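Local coordinates for D7 protein (PDB 3NHI) that modulates mosquito blood feeding by binding and sequestering host mediators, among them cysteinyl leukotrienes and analogs of thromboxane A2, at residues A[39-44]-A[118-123]; A[93-98]-A[114-119]; A[254-259]-A[278-283]. All coordinates share one frame; numbering follows the deposited sequence.

In the fold
From the N terminus, the chain leaves helix 28-37 and enters the loop that holds 39-44. Contact 1 returns this loop to helix 109-130 at 118-123, closing 73 intervening residues that are mostly helical. Contact 2 opens within that span and ends on the same part of helix 109-130. It joins helix 89-101 to helix 109-130 and closes the short link between them. The two contacts share Pro118 and Val119, touch each other directly and both reach the bound fatty acid. Contact 3 follows in series on the other side of the chain's centre, about 38 Å from contact 1 between centres. There helix 251-266 meets the start of helix 280-288, away from the ligand pocket.

Contact 1 of 3, residues A[39-44]-A[118-123]; sequences WRLEPN and PVHNRF. With EAH ((5S,7E,9E,11Z,14Z)-5-hydroxyicosa-7,9,11,14-tetraenoic acid), chain B.
His120 meets both Trp39 and Leu41, one through a polar bond and the other through apolar packing. The hydrogen bond runs from His120 NE2 to the backbone O of Trp39, at 2.8 Å and an N-H...O angle of 145°. The oxygen lies in the imidazole plane, while the donor sits above the carbonyl plane. CG of His120 is anti to the backbone N (chi1 177°), which carries the ring from helix 109-130 to the loop. Trp39 has positive phi and is the C-prime residue of the Schellman motif that ends helix 28-37. A water adds a second polar link, accepting from Leu41 N and donating to Asn121 OD1.

The apolar part is a CH-pi contact. Leu41 CD1 lies over one imidazole face, 3.8 Å from the centroid of the His120 ring. The other methyl, Leu41 CD2, turns to the fatty acid and comes 3.7 Å from its C15.

Ligand contacts complete the group. Trp39 NE1 donates to the ligand hydroxyl O3 at 2.9 Å, and C10 of the ligand lies 3.4 Å above the indole plane. Trp39 also binds leukotriene C4. Histidine edge and face thus hold the loop by two different interactions, and the loop gives the pocket one N-H donor for the ligand hydroxyl, an indole face and a leucine methyl for its chain.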
loop_
_atom_site.group_PDB
_atom_site.type_symbol
_atom_site.label_atom_id
_atom_site.label_comp_id
_atom_site.label_asym_id
_atom_site.label_seq_id
_atom_site.Cartn_x
_atom_site.Cartn_y
_atom_site.Cartn_z
ATOM N N TRP A 39 -1.787 -18.757 -0.285
ATOM C CA TRP A 39 -2.161 -18.524 1.117
ATOM C C TRP A 39 -1.739 -19.679 2.038
ATOM O O TRP A 39 -2.453 -20.066 2.967
ATOM C CB TRP A 39 -3.652 -18.155 1.249
ATOM C CG TRP A 39 -3.926 -16.723 0.866
ATOM C CD1 TRP A 39 -3.798 -16.163 -0.376
ATOM C CD2 TRP A 39 -4.369 -15.679 1.736
ATOM N NE1 TRP A 39 -4.138 -14.829 -0.332
ATOM C CE2 TRP A 39 -4.491 -14.503 0.954
ATOM C CE3 TRP A 39 -4.673 -15.618 3.104
ATOM C CZ2 TRP A 39 -4.910 -13.279 1.499
ATOM C CZ3 TRP A 39 -5.093 -14.397 3.648
ATOM C CH2 TRP A 39 -5.203 -13.246 2.843
ATOM N N ARG A 40 -0.565 -20.224 1.743
ATOM C CA ARG A 40 0.047 -21.228 2.595
ATOM C C ARG A 40 1.159 -20.559 3.384
ATOM O O ARG A 40 2.057 -19.946 2.803
ATOM C CB ARG A 40 0.586 -22.384 1.756
ATOM C CG ARG A 40 -0.518 -23.209 1.106
ATOM C CD ARG A 40 0.038 -24.231 0.133
ATOM N NE ARG A 40 0.764 -25.294 0.823
ATOM C CZ ARG A 40 1.364 -26.316 0.218
ATOM N NH1 ARG A 40 1.337 -26.429 -1.107
ATOM N NH2 ARG A 40 1.997 -27.226 0.946
ATOM N N LEU A 41 1.081 -20.657 4.708
ATOM C CA LEU A 41 2.104 -20.072 5.577
ATOM C C LEU A 41 3.285 -21.028 5.727
ATOM O O LEU A 41 3.569 -21.554 6.807
ATOM C CB LEU A 41 1.514 -19.645 6.924
ATOM C CG LEU A 41 0.606 -18.412 6.912
ATOM C CD1 LEU A 41 0.071 -18.149 8.313
ATOM C CD2 LEU A 41 1.361 -17.199 6.392
ATOM N N GLU A 42 3.956 -21.234 4.601
ATOM C CA GLU A 42 5.043 -22.183 4.456
ATOM C C GLU A 42 6.100 -21.554 3.545
ATOM O O GLU A 42 5.777 -20.661 2.755
ATOM C CB GLU A 42 4.535 -23.480 3.815
ATOM C CG GLU A 42 3.457 -24.219 4.584
ATOM C CD GLU A 42 2.758 -25.266 3.732
ATOM O OE1 GLU A 42 3.449 -26.037 3.034
ATOM O OE2 GLU A 42 1.514 -25.326 3.770
ATOM N N PRO A 43 7.366 -21.998 3.656
ATOM C CA PRO A 43 7.872 -22.971 4.629
ATOM C C PRO A 43 7.944 -22.395 6.037
ATOM O O PRO A 43 7.792 -21.191 6.221
ATOM C CB PRO A 43 9.284 -23.274 4.121
ATOM C CG PRO A 43 9.685 -22.079 3.393
ATOM C CD PRO A 43 8.431 -21.541 2.748
ATOM N N ASN A 44 8.168 -23.261 7.017
ATOM C CA ASN A 44 8.260 -22.851 8.410
ATOM C C ASN A 44 9.670 -22.336 8.724
ATOM O O ASN A 44 10.480 -23.022 9.356
ATOM C CB ASN A 44 7.863 -24.026 9.319
ATOM C CG ASN A 44 7.909 -23.682 10.800
ATOM O OD1 ASN A 44 7.872 -22.516 11.199
ATOM N ND2 ASN A 44 7.985 -24.717 11.631
ATOM N N PRO A 118 -2.468 -21.951 13.611
ATOM C CA PRO A 118 -3.694 -22.762 13.614
ATOM C C PRO A 118 -4.959 -21.966 13.296
ATOM O O PRO A 118 -5.916 -22.510 12.739
ATOM C CB PRO A 118 -3.749 -23.325 15.043
ATOM C CG PRO A 118 -2.897 -22.407 15.851
ATOM C CD PRO A 118 -1.821 -21.917 14.936
ATOM N N VAL A 119 -4.965 -20.684 13.648
ATOM C CA VAL A 119 -6.091 -19.811 13.304
ATOM C C VAL A 119 -6.197 -19.685 11.784
ATOM O O VAL A 119 -7.281 -19.837 11.206
ATOM C CB VAL A 119 -5.952 -18.416 13.959
ATOM C CG1 VAL A 119 -7.171 -17.547 13.631
ATOM C CG2 VAL A 119 -5.777 -18.551 15.473
ATOM N N HIS A 120 -5.054 -19.450 11.143
ATOM C CA HIS A 120 -4.960 -19.431 9.689
ATOM C C HIS A 120 -5.430 -20.744 9.076
ATOM O O HIS A 120 -6.237 -20.752 8.135
ATOM C CB HIS A 120 -3.524 -19.139 9.264
ATOM C CG HIS A 120 -3.320 -19.165 7.784
ATOM N ND1 HIS A 120 -3.628 -18.094 6.972
ATOM C CD2 HIS A 120 -2.846 -20.135 6.969
ATOM C CE1 HIS A 120 -3.344 -18.406 5.718
ATOM N NE2 HIS A 120 -2.871 -19.639 5.689
ATOM N N ASN A 121 -4.946 -21.860 9.614
ATOM C CA ASN A 121 -5.302 -23.149 9.029
ATOM C C ASN A 121 -6.797 -23.446 9.119
ATOM O O ASN A 121 -7.359 -24.079 8.226
ATOM C CB ASN A 121 -4.448 -24.280 9.605
ATOM C CG ASN A 121 -3.038 -24.286 9.036
ATOM O OD1 ASN A 121 -2.823 -24.007 7.855
ATOM N ND2 ASN A 121 -2.068 -24.603 9.878
ATOM N N ARG A 122 -7.433 -22.958 10.183
ATOM C CA ARG A 122 -8.873 -23.124 10.374
ATOM C C ARG A 122 -9.709 -22.151 9.533
ATOM O O ARG A 122 -10.749 -22.539 8.977
ATOM C CB ARG A 122 -9.226 -22.986 11.856
ATOM C CG ARG A 122 -10.693 -23.272 12.143
ATOM C CD ARG A 122 -10.962 -23.470 13.624
ATOM N NE ARG A 122 -12.405 -23.531 13.849
ATOM C CZ ARG A 122 -13.029 -23.155 14.962
ATOM N NH1 ARG A 122 -12.345 -22.698 15.996
ATOM N NH2 ARG A 122 -14.358 -23.229 15.017
ATOM N N PHE A 123 -9.259 -20.898 9.437
ATOM C CA PHE A 123 -10.094 -19.832 8.884
ATOM C C PHE A 123 -9.538 -19.174 7.637
ATOM O O PHE A 123 -9.973 -18.079 7.283
ATOM C CB PHE A 123 -10.342 -18.751 9.950
ATOM C CG PHE A 123 -11.126 -19.246 11.127
ATOM C CD1 PHE A 123 -12.489 -19.495 11.019
ATOM C CD2 PHE A 123 -10.490 -19.486 12.346
ATOM C CE1 PHE A 123 -13.209 -19.973 12.118
ATOM C CE2 PHE A 123 -11.208 -19.950 13.448
ATOM C CZ PHE A 123 -12.563 -20.194 13.333
HETATM O O1 EAH B . -6.852 -8.422 -6.525
HETATM C C1 EAH B . -6.108 -9.231 -5.913
HETATM O O2 EAH B . -5.015 -9.633 -6.381
HETATM C C2 EAH B . -6.554 -9.731 -4.553
HETATM C C3 EAH B . -5.736 -10.948 -4.115
HETATM C C4 EAH B . -4.545 -10.541 -3.250
HETATM C C5 EAH B . -3.733 -11.760 -2.864
HETATM O O3 EAH B . -4.420 -12.473 -1.970
HETATM C C6 EAH B . -2.394 -11.334 -2.268
HETATM C C7 EAH B . -1.623 -12.527 -1.726
HETATM C C8 EAH B . -1.617 -12.503 -0.212
HETATM C C9 EAH B . -1.074 -13.757 0.297
HETATM C C10 EAH B . -1.220 -13.835 1.619
HETATM C C11 EAH B . -0.666 -15.108 2.074
HETATM C C12 EAH B . -0.730 -15.533 3.338
HETATM C C13 EAH B . -1.364 -14.738 4.456
HETATM C C14 EAH B . -0.272 -13.954 5.151
HETATM C C15 EAH B . -0.170 -13.815 6.475
HETATM C C16 EAH B . -1.148 -14.414 7.456
HETATM C C17 EAH B . -2.117 -13.331 7.906
HETATM C C18 EAH B . -3.389 -13.365 7.071
HETATM C C19 EAH B . -4.506 -12.613 7.775
HETATM C C20 EAH B . -5.744 -12.560 6.910
HETATM O O HOH W 1 -0.937 -22.668 5.794
#

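Contact 2 of 3, residues A[93-98]-A[114-119]; sequences TEYQKA and NAYLPV. With EAH ((5S,7E,9E,11Z,14Z)-5-hydroxyicosa-7,9,11,14-tetraenoic acid), chain B.
Two neighbouring helices of the all-helical odorant-binding-protein-like fold, 89-101 and 109-130, pack here beside the fatty-acid pocket. Their short segments run nearly antiparallel, at 159°, with axes 10.9 Å apart at closest approach. The backbones come nearest at Ala98 and Val119.

The polar link is between two phenols. Tyr95 OH and Tyr116 OH are 2.7 Å apart and hydrogen-bonded, and either could be the donor. The two side chains cross at about a right angle. Each hydroxyl lies near the plane of the other ring, at its edge, and the rings do not stack. Tyr95 has its ring anti to the backbone N (chi1 -175°), which carries the phenol across to the second helix. Tyr116 reaches inward from its own helix and also borders the ligand. Its OH is 3.5 Å from C19 of the fatty acid, near the end of the hydrocarbon tail. CE2 of the Tyr116 ring is 3.7 Å from ligand C17.

Apolar packing lies alongside. Val119 CG1 meets the edge of the Tyr95 ring, 3.6 Å from CE1, and lies close to the ring plane. The same methyl is 4.1 Å from Ala98 CB. The second methyl, Val119 CG2, turns to the backbone and lies 3.9 Å from Ala98 O. Small Ala98 faces the branched valine. Elsewhere Tyr95 also meets Phe123, Leu126 and Ser127 of helix 109-130, and Ile74 of helix 73-85.

Both tyrosines are buried, and their hydroxyls share one short hydrogen bond. The bond probably helps hold the Tyr116 phenol in place beside the tail. The hydroxyl pair itself borders the tail end, with its hydrogen bond spent between the two phenols and not on the hydrocarbon.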
loop_
_atom_site.group_PDB
_atom_site.type_symbol
_atom_site.label_atom_id
_atom_site.label_comp_id
_atom_site.label_asym_id
_atom_site.label_seq_id
_atom_site.Cartn_x
_atom_site.Cartn_y
_atom_site.Cartn_z
ATOM N N THR A 93 -17.670 -14.972 14.122
ATOM C CA THR A 93 -17.572 -15.079 15.577
ATOM C C THR A 93 -16.528 -16.122 15.999
ATOM O O THR A 93 -15.745 -15.889 16.925
ATOM C CB THR A 93 -18.956 -15.410 16.152
ATOM O OG1 THR A 93 -19.759 -14.228 16.079
ATOM C CG2 THR A 93 -18.882 -15.897 17.605
ATOM N N GLU A 94 -16.517 -17.265 15.311
ATOM C CA GLU A 94 -15.553 -18.316 15.616
ATOM C C GLU A 94 -14.120 -17.844 15.343
ATOM O O GLU A 94 -13.212 -18.139 16.120
ATOM C CB GLU A 94 -15.883 -19.610 14.848
ATOM C CG GLU A 94 -17.164 -20.325 15.339
ATOM C CD GLU A 94 -17.784 -21.290 14.322
ATOM O OE1 GLU A 94 -17.395 -21.307 13.129
ATOM O OE2 GLU A 94 -18.709 -22.026 14.724
ATOM N N TYR A 95 -13.929 -17.085 14.262
ATOM C CA TYR A 95 -12.617 -16.517 13.925
ATOM C C TYR A 95 -12.167 -15.514 14.993
ATOM O O TYR A 95 -11.046 -15.588 15.492
ATOM C CB TYR A 95 -12.721 -15.871 12.543
ATOM C CG TYR A 95 -11.467 -15.308 11.910
ATOM C CD1 TYR A 95 -10.183 -15.733 12.262
ATOM C CD2 TYR A 95 -11.587 -14.349 10.900
ATOM C CE1 TYR A 95 -9.059 -15.196 11.619
ATOM C CE2 TYR A 95 -10.479 -13.814 10.274
ATOM C CZ TYR A 95 -9.224 -14.231 10.640
ATOM O OH TYR A 95 -8.145 -13.684 9.982
ATOM N N GLN A 96 -13.065 -14.599 15.355
ATOM C CA GLN A 96 -12.840 -13.657 16.440
ATOM C C GLN A 96 -12.408 -14.384 17.722
ATOM O O GLN A 96 -11.436 -14.000 18.378
ATOM C CB GLN A 96 -14.126 -12.855 16.689
ATOM C CG GLN A 96 -14.091 -11.964 17.933
ATOM C CD GLN A 96 -15.457 -11.425 18.314
ATOM O OE1 GLN A 96 -16.488 -11.983 17.934
ATOM N NE2 GLN A 96 -15.470 -10.335 19.078
ATOM N N LYS A 97 -13.132 -15.446 18.068
ATOM C CA LYS A 97 -12.853 -16.181 19.291
ATOM C C LYS A 97 -11.503 -16.892 19.249
ATOM O O LYS A 97 -10.759 -16.849 20.219
ATOM C CB LYS A 97 -14.004 -17.130 19.630
ATOM C CG LYS A 97 -15.209 -16.352 20.186
ATOM C CD LYS A 97 -16.526 -17.129 20.139
ATOM C CE LYS A 97 -16.560 -18.266 21.138
ATOM N NZ LYS A 97 -17.942 -18.844 21.140
ATOM N N ALA A 98 -11.167 -17.500 18.108
ATOM C CA ALA A 98 -9.853 -18.119 17.944
ATOM C C ALA A 98 -8.723 -17.101 18.108
ATOM O O ALA A 98 -7.687 -17.396 18.719
ATOM C CB ALA A 98 -9.756 -18.835 16.597
ATOM N N ASN A 114 3.622 -18.629 15.193
ATOM C CA ASN A 114 3.199 -19.810 15.937
ATOM C C ASN A 114 1.784 -19.649 16.485
ATOM O O ASN A 114 0.998 -20.593 16.461
ATOM C CB ASN A 114 4.179 -20.132 17.075
ATOM C CG ASN A 114 5.500 -20.704 16.578
ATOM O OD1 ASN A 114 5.596 -21.217 15.462
ATOM N ND2 ASN A 114 6.520 -20.642 17.427
ATOM N N ALA A 115 1.464 -18.458 16.982
ATOM C CA ALA A 115 0.132 -18.200 17.523
ATOM C C ALA A 115 -0.930 -18.180 16.432
ATOM O O ALA A 115 -2.024 -18.726 16.616
ATOM C CB ALA A 115 0.115 -16.884 18.298
ATOM N N TYR A 116 -0.614 -17.556 15.300
ATOM C CA TYR A 116 -1.606 -17.380 14.255
ATOM C C TYR A 116 -1.799 -18.615 13.374
ATOM O O TYR A 116 -2.879 -18.811 12.817
ATOM C CB TYR A 116 -1.336 -16.121 13.410
ATOM C CG TYR A 116 -2.502 -15.793 12.505
ATOM C CD1 TYR A 116 -3.686 -15.280 13.030
ATOM C CD2 TYR A 116 -2.435 -16.047 11.131
ATOM C CE1 TYR A 116 -4.777 -15.013 12.204
ATOM C CE2 TYR A 116 -3.511 -15.779 10.296
ATOM C CZ TYR A 116 -4.672 -15.268 10.840
ATOM O OH TYR A 116 -5.747 -15.020 10.010
ATOM N N LEU A 117 -0.773 -19.463 13.272
ATOM C CA LEU A 117 -0.816 -20.589 12.343
ATOM C C LEU A 117 -2.068 -21.471 12.412
ATOM O O LEU A 117 -2.691 -21.689 11.381
ATOM C CB LEU A 117 0.466 -21.436 12.429
ATOM C CG LEU A 117 0.617 -22.529 11.356
ATOM C CD1 LEU A 117 0.646 -21.961 9.935
ATOM C CD2 LEU A 117 1.846 -23.389 11.612
ATOM N N PRO A 118 -2.468 -21.951 13.611
ATOM C CA PRO A 118 -3.694 -22.762 13.614
ATOM C C PRO A 118 -4.959 -21.966 13.296
ATOM O O PRO A 118 -5.916 -22.510 12.739
ATOM C CB PRO A 118 -3.749 -23.325 15.043
ATOM C CG PRO A 118 -2.897 -22.407 15.851
ATOM C CD PRO A 118 -1.821 -21.917 14.936
ATOM N N VAL A 119 -4.965 -20.684 13.648
ATOM C CA VAL A 119 -6.091 -19.811 13.304
ATOM C C VAL A 119 -6.197 -19.685 11.784
ATOM O O VAL A 119 -7.281 -19.837 11.206
ATOM C CB VAL A 119 -5.952 -18.416 13.959
ATOM C CG1 VAL A 119 -7.171 -17.547 13.631
ATOM C CG2 VAL A 119 -5.777 -18.551 15.473
HETATM O O1 EAH B . -6.852 -8.422 -6.525
HETATM C C1 EAH B . -6.108 -9.231 -5.913
HETATM O O2 EAH B . -5.015 -9.633 -6.381
HETATM C C2 EAH B . -6.554 -9.731 -4.553
HETATM C C3 EAH B . -5.736 -10.948 -4.115
HETATM C C4 EAH B . -4.545 -10.541 -3.250
HETATM C C5 EAH B . -3.733 -11.760 -2.864
HETATM O O3 EAH B . -4.420 -12.473 -1.970
HETATM C C6 EAH B . -2.394 -11.334 -2.268
HETATM C C7 EAH B . -1.623 -12.527 -1.726
HETATM C C8 EAH B . -1.617 -12.503 -0.212
HETATM C C9 EAH B . -1.074 -13.757 0.297
HETATM C C10 EAH B . -1.220 -13.835 1.619
HETATM C C11 EAH B . -0.666 -15.108 2.074
HETATM C C12 EAH B . -0.730 -15.533 3.338
HETATM C C13 EAH B . -1.364 -14.738 4.456
HETATM C C14 EAH B . -0.272 -13.954 5.151
HETATM C C15 EAH B . -0.170 -13.815 6.475
HETATM C C16 EAH B . -1.148 -14.414 7.456
HETATM C C17 EAH B . -2.117 -13.331 7.906
HETATM C C18 EAH B . -3.389 -13.365 7.071
HETATM C C19 EAH B . -4.506 -12.613 7.775
HETATM C C20 EAH B . -5.744 -12.560 6.910
#

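Contact 3 of 3, residues A[254-259]-A[278-283]; sequences FKNAFD and ENPEKV. With SO4 (sulfate ion), chain D.
Asn256 reaches from helix 251-266 to the ring of Pro280. CB leaves the backbone with CG beside the N and anti to the carbonyl carbon (chi1 -66°), which brings the amide up to the proline. CG is 3.6 Å from Pro280 CG. At the tip, Asn256 OD1 is closer, 3.4 Å from Pro280 CG, and ND2 lies 3.7 Å from that same atom. Pro280 CG sits above the amide plane, so the three atoms meet it at similar distances in van der Waals contact. The polar need of OD1 is met within its own helix, by a hydrogen bond with Gln252.

One turn further on, Val283 CG1 packs against the backbone, 3.6 Å from Asp259 O. Asp259 OD1 makes a salt bridge to Arg176 and a hydrogen bond to Tyr178.

Asn279 is the N-cap residue of the second helix. Its OD1 accepts from Lys282 N at 3.0 Å, with the donor N almost in line with the amide C=O. Lys255 NZ hydrogen-bonds to O3 (2.8 Å) and O1 (2.9 Å) of a sulfate ion, probably from the crystallisation liquor, which Arg177 and the backbone N of Tyr178 also hold.

The contact joins the middle of helix 251-266 to the first turn of helix 280-288. Val283 continues the interface onto Phe260 and Leu263, while Phe254 and Phe258 pack the first helix against helices 238-246 and 184-196.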
loop_
_atom_site.group_PDB
_atom_site.type_symbol
_atom_site.label_atom_id
_atom_site.label_comp_id
_atom_site.label_asym_id
_atom_site.label_seq_id
_atom_site.Cartn_x
_atom_site.Cartn_y
_atom_site.Cartn_z
ATOM N N PHE A 254 13.857 13.545 -7.846
ATOM C CA PHE A 254 12.512 13.427 -7.310
ATOM C C PHE A 254 11.496 13.094 -8.408
ATOM O O PHE A 254 10.649 12.221 -8.216
ATOM C CB PHE A 254 12.068 14.674 -6.543
ATOM C CG PHE A 254 10.631 14.613 -6.134
ATOM C CD1 PHE A 254 10.197 13.615 -5.271
ATOM C CD2 PHE A 254 9.696 15.501 -6.646
ATOM C CE1 PHE A 254 8.861 13.513 -4.916
ATOM C CE2 PHE A 254 8.348 15.397 -6.281
ATOM C CZ PHE A 254 7.939 14.402 -5.417
ATOM N N LYS A 255 11.590 13.773 -9.549
ATOM C CA LYS A 255 10.676 13.499 -10.649
ATOM C C LYS A 255 10.779 12.030 -11.035
ATOM O O LYS A 255 9.774 11.365 -11.216
ATOM C CB LYS A 255 10.977 14.392 -11.853
ATOM C CG LYS A 255 10.718 15.865 -11.611
ATOM C CD LYS A 255 11.020 16.674 -12.861
ATOM C CE LYS A 255 10.802 18.149 -12.616
ATOM N NZ LYS A 255 11.123 18.941 -13.834
ATOM N N ASN A 256 12.006 11.516 -11.117
ATOM C CA ASN A 256 12.193 10.117 -11.504
ATOM C C ASN A 256 11.622 9.159 -10.456
ATOM O O ASN A 256 10.992 8.160 -10.805
ATOM C CB ASN A 256 13.673 9.828 -11.781
ATOM C CG ASN A 256 14.191 10.574 -13.000
ATOM O OD1 ASN A 256 13.417 11.030 -13.840
ATOM N ND2 ASN A 256 15.509 10.685 -13.103
ATOM N N ALA A 257 11.832 9.480 -9.181
ATOM C CA ALA A 257 11.330 8.660 -8.074
ATOM C C ALA A 257 9.806 8.666 -8.010
ATOM O O ALA A 257 9.180 7.621 -7.838
ATOM C CB ALA A 257 11.913 9.150 -6.759
ATOM N N PHE A 258 9.220 9.846 -8.179
ATOM C CA PHE A 258 7.771 10.032 -8.099
ATOM C C PHE A 258 7.086 9.405 -9.316
ATOM O O PHE A 258 6.019 8.783 -9.178
ATOM C CB PHE A 258 7.508 11.532 -8.021
ATOM C CG PHE A 258 6.168 11.945 -7.461
ATOM C CD1 PHE A 258 5.734 11.574 -6.182
ATOM C CD2 PHE A 258 5.395 12.826 -8.198
ATOM C CE1 PHE A 258 4.506 12.058 -5.671
ATOM C CE2 PHE A 258 4.187 13.311 -7.712
ATOM C CZ PHE A 258 3.738 12.936 -6.439
ATOM N N ASP A 259 7.697 9.538 -10.496
ATOM C CA ASP A 259 7.174 8.909 -11.711
ATOM C C ASP A 259 7.227 7.387 -11.592
ATOM O O ASP A 259 6.277 6.699 -11.975
ATOM C CB ASP A 259 7.968 9.332 -12.961
ATOM C CG ASP A 259 7.797 10.800 -13.326
ATOM O OD1 ASP A 259 6.883 11.472 -12.807
ATOM O OD2 ASP A 259 8.574 11.268 -14.187
ATOM N N GLU A 278 14.539 0.649 -14.232
ATOM C CA GLU A 278 15.422 0.707 -15.387
ATOM C C GLU A 278 15.881 2.145 -15.619
ATOM O O GLU A 278 17.004 2.503 -15.278
ATOM C CB GLU A 278 14.739 0.094 -16.612
ATOM C CG GLU A 278 14.383 -1.372 -16.413
ATOM C CD GLU A 278 14.026 -2.077 -17.701
ATOM O OE1 GLU A 278 14.261 -1.503 -18.783
ATOM O OE2 GLU A 278 13.509 -3.214 -17.633
ATOM N N ASN A 279 14.999 2.974 -16.174
ATOM C CA ASN A 279 15.290 4.389 -16.396
ATOM C C ASN A 279 13.976 5.136 -16.641
ATOM O O ASN A 279 12.929 4.495 -16.771
ATOM C CB ASN A 279 16.284 4.573 -17.565
ATOM C CG ASN A 279 15.865 3.837 -18.809
ATOM O OD1 ASN A 279 14.766 4.043 -19.333
ATOM N ND2 ASN A 279 16.748 2.973 -19.300
ATOM N N PRO A 280 14.016 6.486 -16.693
ATOM C CA PRO A 280 12.755 7.228 -16.811
ATOM C C PRO A 280 11.970 6.932 -18.091
ATOM O O PRO A 280 10.745 6.901 -18.063
ATOM C CB PRO A 280 13.204 8.689 -16.764
ATOM C CG PRO A 280 14.469 8.659 -15.991
ATOM C CD PRO A 280 15.148 7.395 -16.427
ATOM N N GLU A 281 12.660 6.689 -19.199
ATOM C CA GLU A 281 11.983 6.414 -20.468
ATOM C C GLU A 281 11.226 5.086 -20.434
ATOM O O GLU A 281 10.104 4.985 -20.940
ATOM C CB GLU A 281 12.984 6.451 -21.630
ATOM C CG GLU A 281 13.580 7.834 -21.907
ATOM C CD GLU A 281 14.440 8.383 -20.761
ATOM O OE1 GLU A 281 15.215 7.615 -20.134
ATOM O OE2 GLU A 281 14.325 9.600 -20.482
ATOM N N LYS A 282 11.825 4.074 -19.808
ATOM C CA LYS A 282 11.160 2.782 -19.652
ATOM C C LYS A 282 9.908 2.910 -18.781
ATOM O O LYS A 282 8.864 2.325 -19.090
ATOM C CB LYS A 282 12.125 1.738 -19.068
ATOM C CG LYS A 282 11.549 0.329 -18.946
ATOM C CD LYS A 282 11.355 -0.328 -20.321
ATOM C CE LYS A 282 11.084 -1.827 -20.204
ATOM N NZ LYS A 282 9.955 -2.130 -19.287
ATOM N N VAL A 283 10.015 3.678 -17.700
ATOM C CA VAL A 283 8.873 3.932 -16.821
ATOM C C VAL A 283 7.711 4.546 -17.610
ATOM O O VAL A 283 6.568 4.089 -17.506
ATOM C CB VAL A 283 9.271 4.829 -15.617
ATOM C CG1 VAL A 283 8.032 5.287 -14.843
ATOM C CG2 VAL A 283 10.207 4.085 -14.698
HETATM S S SO4 D . 8.519 19.091 -16.042
HETATM O O1 SO4 D . 8.850 20.164 -15.110
HETATM O O2 SO4 D . 7.101 18.776 -15.937
HETATM O O3 SO4 D . 9.307 17.904 -15.721
HETATM O O4 SO4 D . 8.825 19.527 -17.401
#